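PDB 5DU9: CDA peptide synthetase I from Streptomyces coelicolor, which belongs to the nonribosomal peptide synthetases, large modular proteins, and is represented here by a condensation domain. Local coordinates for residues Y210-F221 with H342-E353. The protein carries 1 engineered substitution. Numbering follows the deposited sequence.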
loop_
_atom_site.group_PDB
_atom_site.type_symbol
_atom_site.label_atom_id
_atom_site.label_comp_id
_atom_site.label_asym_id
_atom_site.label_seq_id
_atom_site.Cartn_x
_atom_site.Cartn_y
_atom_site.Cartn_z
ATOM N N TYR A 210 -6.570 -12.909 -21.421
ATOM C CA TYR A 210 -7.117 -13.387 -20.154
ATOM C C TYR A 210 -6.930 -14.894 -20.018
ATOM O O TYR A 210 -6.464 -15.384 -18.984
ATOM C CB TYR A 210 -8.600 -13.034 -20.029
ATOM C CG TYR A 210 -9.241 -13.609 -18.784
ATOM C CD1 TYR A 210 -9.805 -14.876 -18.790
ATOM C CD2 TYR A 210 -9.268 -12.888 -17.597
ATOM C CE1 TYR A 210 -10.383 -15.408 -17.655
ATOM C CE2 TYR A 210 -9.848 -13.413 -16.456
ATOM C CZ TYR A 210 -10.402 -14.674 -16.492
ATOM O OH TYR A 210 -10.978 -15.202 -15.360
ATOM N N GLU A 211 -7.294 -15.621 -21.068
ATOM C CA GLU A 211 -7.160 -17.074 -21.089
ATOM C C GLU A 211 -5.701 -17.489 -20.916
ATOM O O GLU A 211 -5.396 -18.413 -20.161
ATOM C CB GLU A 211 -7.729 -17.639 -22.396
ATOM C CG GLU A 211 -7.531 -19.134 -22.580
ATOM C CD GLU A 211 -8.281 -19.679 -23.786
ATOM O OE1 GLU A 211 -8.515 -18.911 -24.741
ATOM O OE2 GLU A 211 -8.642 -20.875 -23.773
ATOM N N ARG A 212 -4.803 -16.798 -21.611
ATOM C CA ARG A 212 -3.378 -17.097 -21.522
ATOM C C ARG A 212 -2.856 -16.841 -20.112
ATOM O O ARG A 212 -2.084 -17.634 -19.574
ATOM C CB ARG A 212 -2.583 -16.267 -22.531
ATOM C CG ARG A 212 -2.856 -16.625 -23.983
ATOM C CD ARG A 212 -1.811 -16.023 -24.911
ATOM N NE ARG A 212 -1.734 -14.568 -24.791
ATOM C CZ ARG A 212 -2.428 -13.707 -25.532
ATOM N NH1 ARG A 212 -3.270 -14.137 -26.465
ATOM N NH2 ARG A 212 -2.280 -12.403 -25.339
ATOM N N ASP A 213 -3.281 -15.731 -19.519
ATOM C CA ASP A 213 -2.865 -15.390 -18.160
ATOM C C ASP A 213 -3.370 -16.426 -17.160
ATOM O O ASP A 213 -2.639 -16.847 -16.262
ATOM C CB ASP A 213 -3.377 -14.005 -17.757
ATOM C CG ASP A 213 -2.645 -12.872 -18.456
ATOM O OD1 ASP A 213 -1.582 -13.120 -19.064
ATOM O OD2 ASP A 213 -3.132 -11.720 -18.376
ATOM N N ARG A 214 -4.629 -16.817 -17.312
ATOM C CA ARG A 214 -5.233 -17.822 -16.448
ATOM C C ARG A 214 -4.419 -19.113 -16.487
ATOM O O ARG A 214 -4.123 -19.712 -15.452
ATOM C CB ARG A 214 -6.675 -18.094 -16.878
ATOM C CG ARG A 214 -7.440 -19.035 -15.964
ATOM C CD ARG A 214 -8.807 -19.357 -16.548
ATOM N NE ARG A 214 -9.492 -20.420 -15.819
ATOM C CZ ARG A 214 -10.580 -21.047 -16.257
ATOM N NH1 ARG A 214 -11.112 -20.726 -17.428
ATOM N NH2 ARG A 214 -11.135 -22.003 -15.525
ATOM N N ALA A 215 -4.052 -19.530 -17.691
ATOM C CA ALA A 215 -3.273 -20.747 -17.879
ATOM C C ALA A 215 -1.891 -20.622 -17.245
ATOM O O ALA A 215 -1.396 -21.564 -16.620
ATOM C CB ALA A 215 -3.147 -21.065 -19.358
ATOM N N TYR A 216 -1.266 -19.461 -17.414
ATOM C CA TYR A 216 0.055 -19.223 -16.839
ATOM C C TYR A 216 0.038 -19.391 -15.327
ATOM O O TYR A 216 0.860 -20.112 -14.763
ATOM C CB TYR A 216 0.560 -17.819 -17.181
ATOM C CG TYR A 216 1.817 -17.440 -16.424
ATOM C CD1 TYR A 216 3.060 -17.904 -16.832
ATOM C CD2 TYR A 216 1.759 -16.625 -15.299
ATOM C CE1 TYR A 216 4.210 -17.566 -16.144
ATOM C CE2 TYR A 216 2.906 -16.277 -14.604
ATOM C CZ TYR A 216 4.126 -16.751 -15.031
ATOM O OH TYR A 216 5.265 -16.412 -14.344
ATOM N N TRP A 217 -0.906 -18.726 -14.674
ATOM C CA TRP A 217 -0.927 -18.693 -13.218
ATOM C C TRP A 217 -1.361 -20.021 -12.610
ATOM O O TRP A 217 -0.788 -20.465 -11.617
ATOM C CB TRP A 217 -1.836 -17.566 -12.731
ATOM C CG TRP A 217 -1.183 -16.235 -12.855
ATOM C CD1 TRP A 217 -1.526 -15.221 -13.703
ATOM C CD2 TRP A 217 -0.045 -15.777 -12.121
ATOM N NE1 TRP A 217 -0.676 -14.156 -13.532
ATOM C CE2 TRP A 217 0.242 -14.471 -12.565
ATOM C CE3 TRP A 217 0.758 -16.342 -11.124
ATOM C CZ2 TRP A 217 1.295 -13.726 -12.053
ATOM C CZ3 TRP A 217 1.801 -15.591 -10.611
ATOM C CH2 TRP A 217 2.062 -14.304 -11.079
ATOM N N THR A 218 -2.362 -20.662 -13.200
ATOM C CA THR A 218 -2.814 -21.946 -12.676
ATOM C C THR A 218 -1.725 -22.996 -12.861
ATOM O O THR A 218 -1.527 -23.850 -11.997
ATOM C CB THR A 218 -4.112 -22.418 -13.347
ATOM O OG1 THR A 218 -3.953 -22.426 -14.771
ATOM C CG2 THR A 218 -5.264 -21.505 -12.966
ATOM N N GLY A 219 -1.005 -22.912 -13.975
ATOM C CA GLY A 219 0.073 -23.847 -14.259
ATOM C C GLY A 219 1.180 -23.808 -13.225
ATOM O O GLY A 219 1.753 -24.844 -12.882
ATOM N N LEU A 220 1.479 -22.611 -12.723
ATOM C CA LEU A 220 2.543 -22.418 -11.738
ATOM C C LEU A 220 2.224 -23.019 -10.373
ATOM O O LEU A 220 3.133 -23.292 -9.587
ATOM C CB LEU A 220 2.833 -20.924 -11.544
ATOM C CG LEU A 220 3.660 -20.156 -12.580
ATOM C CD1 LEU A 220 3.952 -18.758 -12.041
ATOM C CD2 LEU A 220 4.955 -20.874 -12.928
ATOM N N PHE A 221 0.939 -23.209 -10.084
ATOM C CA PHE A 221 0.509 -23.612 -8.744
ATOM C C PHE A 221 -0.378 -24.853 -8.745
ATOM O O PHE A 221 -1.299 -24.965 -7.934
ATOM C CB PHE A 221 -0.220 -22.446 -8.072
ATOM C CG PHE A 221 0.663 -21.266 -7.805
ATOM C CD1 PHE A 221 1.383 -21.180 -6.628
ATOM C CD2 PHE A 221 0.786 -20.243 -8.734
ATOM C CE1 PHE A 221 2.205 -20.098 -6.377
ATOM C CE2 PHE A 221 1.608 -19.164 -8.492
ATOM C CZ PHE A 221 2.318 -19.089 -7.309
ATOM N N HIS A 342 2.209 -11.219 -16.921
ATOM C CA HIS A 342 0.846 -11.721 -16.753
ATOM C C HIS A 342 0.150 -11.005 -15.591
ATOM O O HIS A 342 -0.716 -11.569 -14.929
ATOM C CB HIS A 342 0.865 -13.232 -16.511
ATOM C CG HIS A 342 1.564 -14.006 -17.587
ATOM N ND1 HIS A 342 2.921 -14.253 -17.563
ATOM C CD2 HIS A 342 1.098 -14.576 -18.722
ATOM C CE1 HIS A 342 3.257 -14.950 -18.633
ATOM N NE2 HIS A 342 2.171 -15.160 -19.352
ATOM N N SER A 343 0.519 -9.748 -15.371
ATOM C CA SER A 343 0.106 -9.013 -14.176
ATOM C C SER A 343 -1.369 -8.606 -14.138
ATOM O O SER A 343 -1.868 -8.220 -13.081
ATOM C CB SER A 343 0.968 -7.754 -14.027
ATOM O OG SER A 343 0.708 -6.828 -15.074
ATOM N N ARG A 344 -2.073 -8.680 -15.266
ATOM C CA ARG A 344 -3.461 -8.223 -15.289
ATOM C C ARG A 344 -4.410 -9.260 -14.696
ATOM O O ARG A 344 -5.550 -8.947 -14.371
ATOM C CB ARG A 344 -3.900 -7.866 -16.710
ATOM C CG ARG A 344 -3.142 -6.684 -17.285
ATOM C CD ARG A 344 -3.849 -6.058 -18.478
ATOM N NE ARG A 344 -4.932 -5.168 -18.059
ATOM C CZ ARG A 344 -5.456 -4.205 -18.816
ATOM N NH1 ARG A 344 -4.998 -3.996 -20.042
ATOM N NH2 ARG A 344 -6.437 -3.443 -18.342
ATOM N N PHE A 345 -3.944 -10.493 -14.543
ATOM C CA PHE A 345 -4.788 -11.514 -13.943
ATOM C C PHE A 345 -4.903 -11.234 -12.453
ATOM O O PHE A 345 -3.906 -10.994 -11.786
ATOM C CB PHE A 345 -4.234 -12.914 -14.184
ATOM C CG PHE A 345 -5.254 -13.997 -14.004
ATOM C CD1 PHE A 345 -6.199 -14.243 -14.986
ATOM C CD2 PHE A 345 -5.275 -14.761 -12.854
ATOM C CE1 PHE A 345 -7.146 -15.232 -14.823
ATOM C CE2 PHE A 345 -6.221 -15.755 -12.685
ATOM C CZ PHE A 345 -7.155 -15.989 -13.670
ATOM N N ARG A 346 -6.130 -11.264 -11.942
ATOM C CA ARG A 346 -6.400 -10.869 -10.566
ATOM C C ARG A 346 -5.978 -11.937 -9.570
ATOM O O ARG A 346 -6.283 -13.110 -9.742
ATOM C CB ARG A 346 -7.888 -10.563 -10.391
ATOM C CG ARG A 346 -8.390 -9.390 -11.223
ATOM C CD ARG A 346 -7.704 -8.089 -10.844
ATOM N NE ARG A 346 -7.832 -7.810 -9.418
ATOM C CZ ARG A 346 -7.271 -6.779 -8.793
ATOM N NH1 ARG A 346 -6.533 -5.897 -9.462
ATOM N NH2 ARG A 346 -7.449 -6.635 -7.485
ATOM N N GLY A 347 -5.282 -11.517 -8.519
ATOM C CA GLY A 347 -4.829 -12.441 -7.498
ATOM C C GLY A 347 -5.985 -13.173 -6.851
ATOM O O GLY A 347 -5.904 -14.369 -6.558
ATOM N N GLU A 348 -7.079 -12.455 -6.632
ATOM C CA GLU A 348 -8.238 -13.049 -5.980
ATOM C C GLU A 348 -8.938 -14.038 -6.912
ATOM O O GLU A 348 -9.603 -14.967 -6.455
ATOM C CB GLU A 348 -9.212 -11.963 -5.501
ATOM C CG GLU A 348 -9.857 -11.118 -6.597
ATOM C CD GLU A 348 -9.030 -9.917 -7.020
ATOM O OE1 GLU A 348 -7.848 -9.806 -6.628
ATOM O OE2 GLU A 348 -9.581 -9.070 -7.758
ATOM N N ASP A 349 -8.782 -13.853 -8.218
ATOM C CA ASP A 349 -9.317 -14.818 -9.174
ATOM C C ASP A 349 -8.502 -16.108 -9.153
ATOM O O ASP A 349 -9.062 -17.207 -9.205
ATOM C CB ASP A 349 -9.341 -14.236 -10.588
ATOM C CG ASP A 349 -10.425 -13.192 -10.774
ATOM O OD1 ASP A 349 -11.267 -13.027 -9.866
ATOM O OD2 ASP A 349 -10.441 -12.541 -11.839
ATOM N N LEU A 350 -7.181 -15.979 -9.077
ATOM C CA LEU A 350 -6.314 -17.151 -9.005
ATOM C C LEU A 350 -6.662 -17.976 -7.772
ATOM O O LEU A 350 -6.793 -19.196 -7.850
ATOM C CB LEU A 350 -4.840 -16.741 -8.976
ATOM C CG LEU A 350 -3.815 -17.863 -8.782
ATOM C CD1 LEU A 350 -3.944 -18.920 -9.873
ATOM C CD2 LEU A 350 -2.403 -17.294 -8.750
ATOM N N ASP A 351 -6.830 -17.300 -6.640
ATOM C CA ASP A 351 -7.183 -17.976 -5.395
ATOM C C ASP A 351 -8.510 -18.711 -5.507
ATOM O O ASP A 351 -8.651 -19.825 -5.004
ATOM C CB ASP A 351 -7.247 -16.977 -4.240
ATOM C CG ASP A 351 -5.881 -16.498 -3.803
ATOM O OD1 ASP A 351 -4.866 -17.109 -4.206
ATOM O OD2 ASP A 351 -5.825 -15.510 -3.046
ATOM N N ARG A 352 -9.484 -18.092 -6.166
ATOM C CA ARG A 352 -10.804 -18.700 -6.306
ATOM C C ARG A 352 -10.745 -19.978 -7.141
ATOM O O ARG A 352 -11.489 -20.925 -6.890
ATOM C CB ARG A 352 -11.787 -17.710 -6.937
ATOM N N GLU A 353 -9.853 -20.005 -8.126
ATOM C CA GLU A 353 -9.731 -21.162 -9.005
ATOM C C GLU A 353 -8.973 -22.304 -8.336
ATOM O O GLU A 353 -9.344 -23.466 -8.480
ATOM C CB GLU A 353 -9.034 -20.784 -10.312
ATOM C CG GLU A 353 -8.896 -21.968 -11.273
ATOM C CD GLU A 353 -9.119 -21.613 -12.735
ATOM O OE1 GLU A 353 -9.695 -20.544 -13.030
ATOM O OE2 GLU A 353 -8.719 -22.420 -13.599
HETATM O O HOH W 1 -1.438 -9.667 -18.025
#
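W217 of helix 210-220 reaches the type I turn H342-F345, which leads into helix 347-353; the two helix axes approach to 10.4 Å and cross at -59°. The indole NE1 donates almost straight to H342 O (2.9 Å, 176°); the oxygen lies in the indole plane, while the N-H approaches H342 O from above the plane of that carbonyl. One turn back, D213 OD2 accepts from a water that in turn accepts from R344 N, and Y204 OH bonds the same carboxylate oxygen, so the turn is pinned at a second point. The H342 imidazole lies flat on Y216 in an offset stack (centroids 3.7 Å apart, planes almost parallel). G338 O bonds its ND1, fixing the ring's rotation, and D213 OD1 stands at its edge, 3.1 Å from H342 CD2. F345, with CG anti to the backbone N (chi1 -161°), projects against the helix: R214 CA sits over one face, Y210 CE2 comes within 3.6 Å of F345 CE1, and F345 CB abuts W217 CD1. Y210, W217 and F345 thus form an aromatic cluster. Further along, L350 CD1 packs on W217 CB (3.8 Å). On the exposed side, the extended R214 grips E353 side-on through NE and NH2 in a salt bridge, R214 NE lying 2.8 Å from E353 OE1, with the two flat groups nearly perpendicular. In this condensation domain helix 347-353 carries E348 of the ligand pocket; salt-bridged to R346, it touches C18 of helix 14-24 and the bound (2S)-2-amino-N-butyl-propanamide. W217 and F221 pack on strand 311-318, whose N311 bonds F345 O and G347 N; Y204 of helix 194-205 flanks F345.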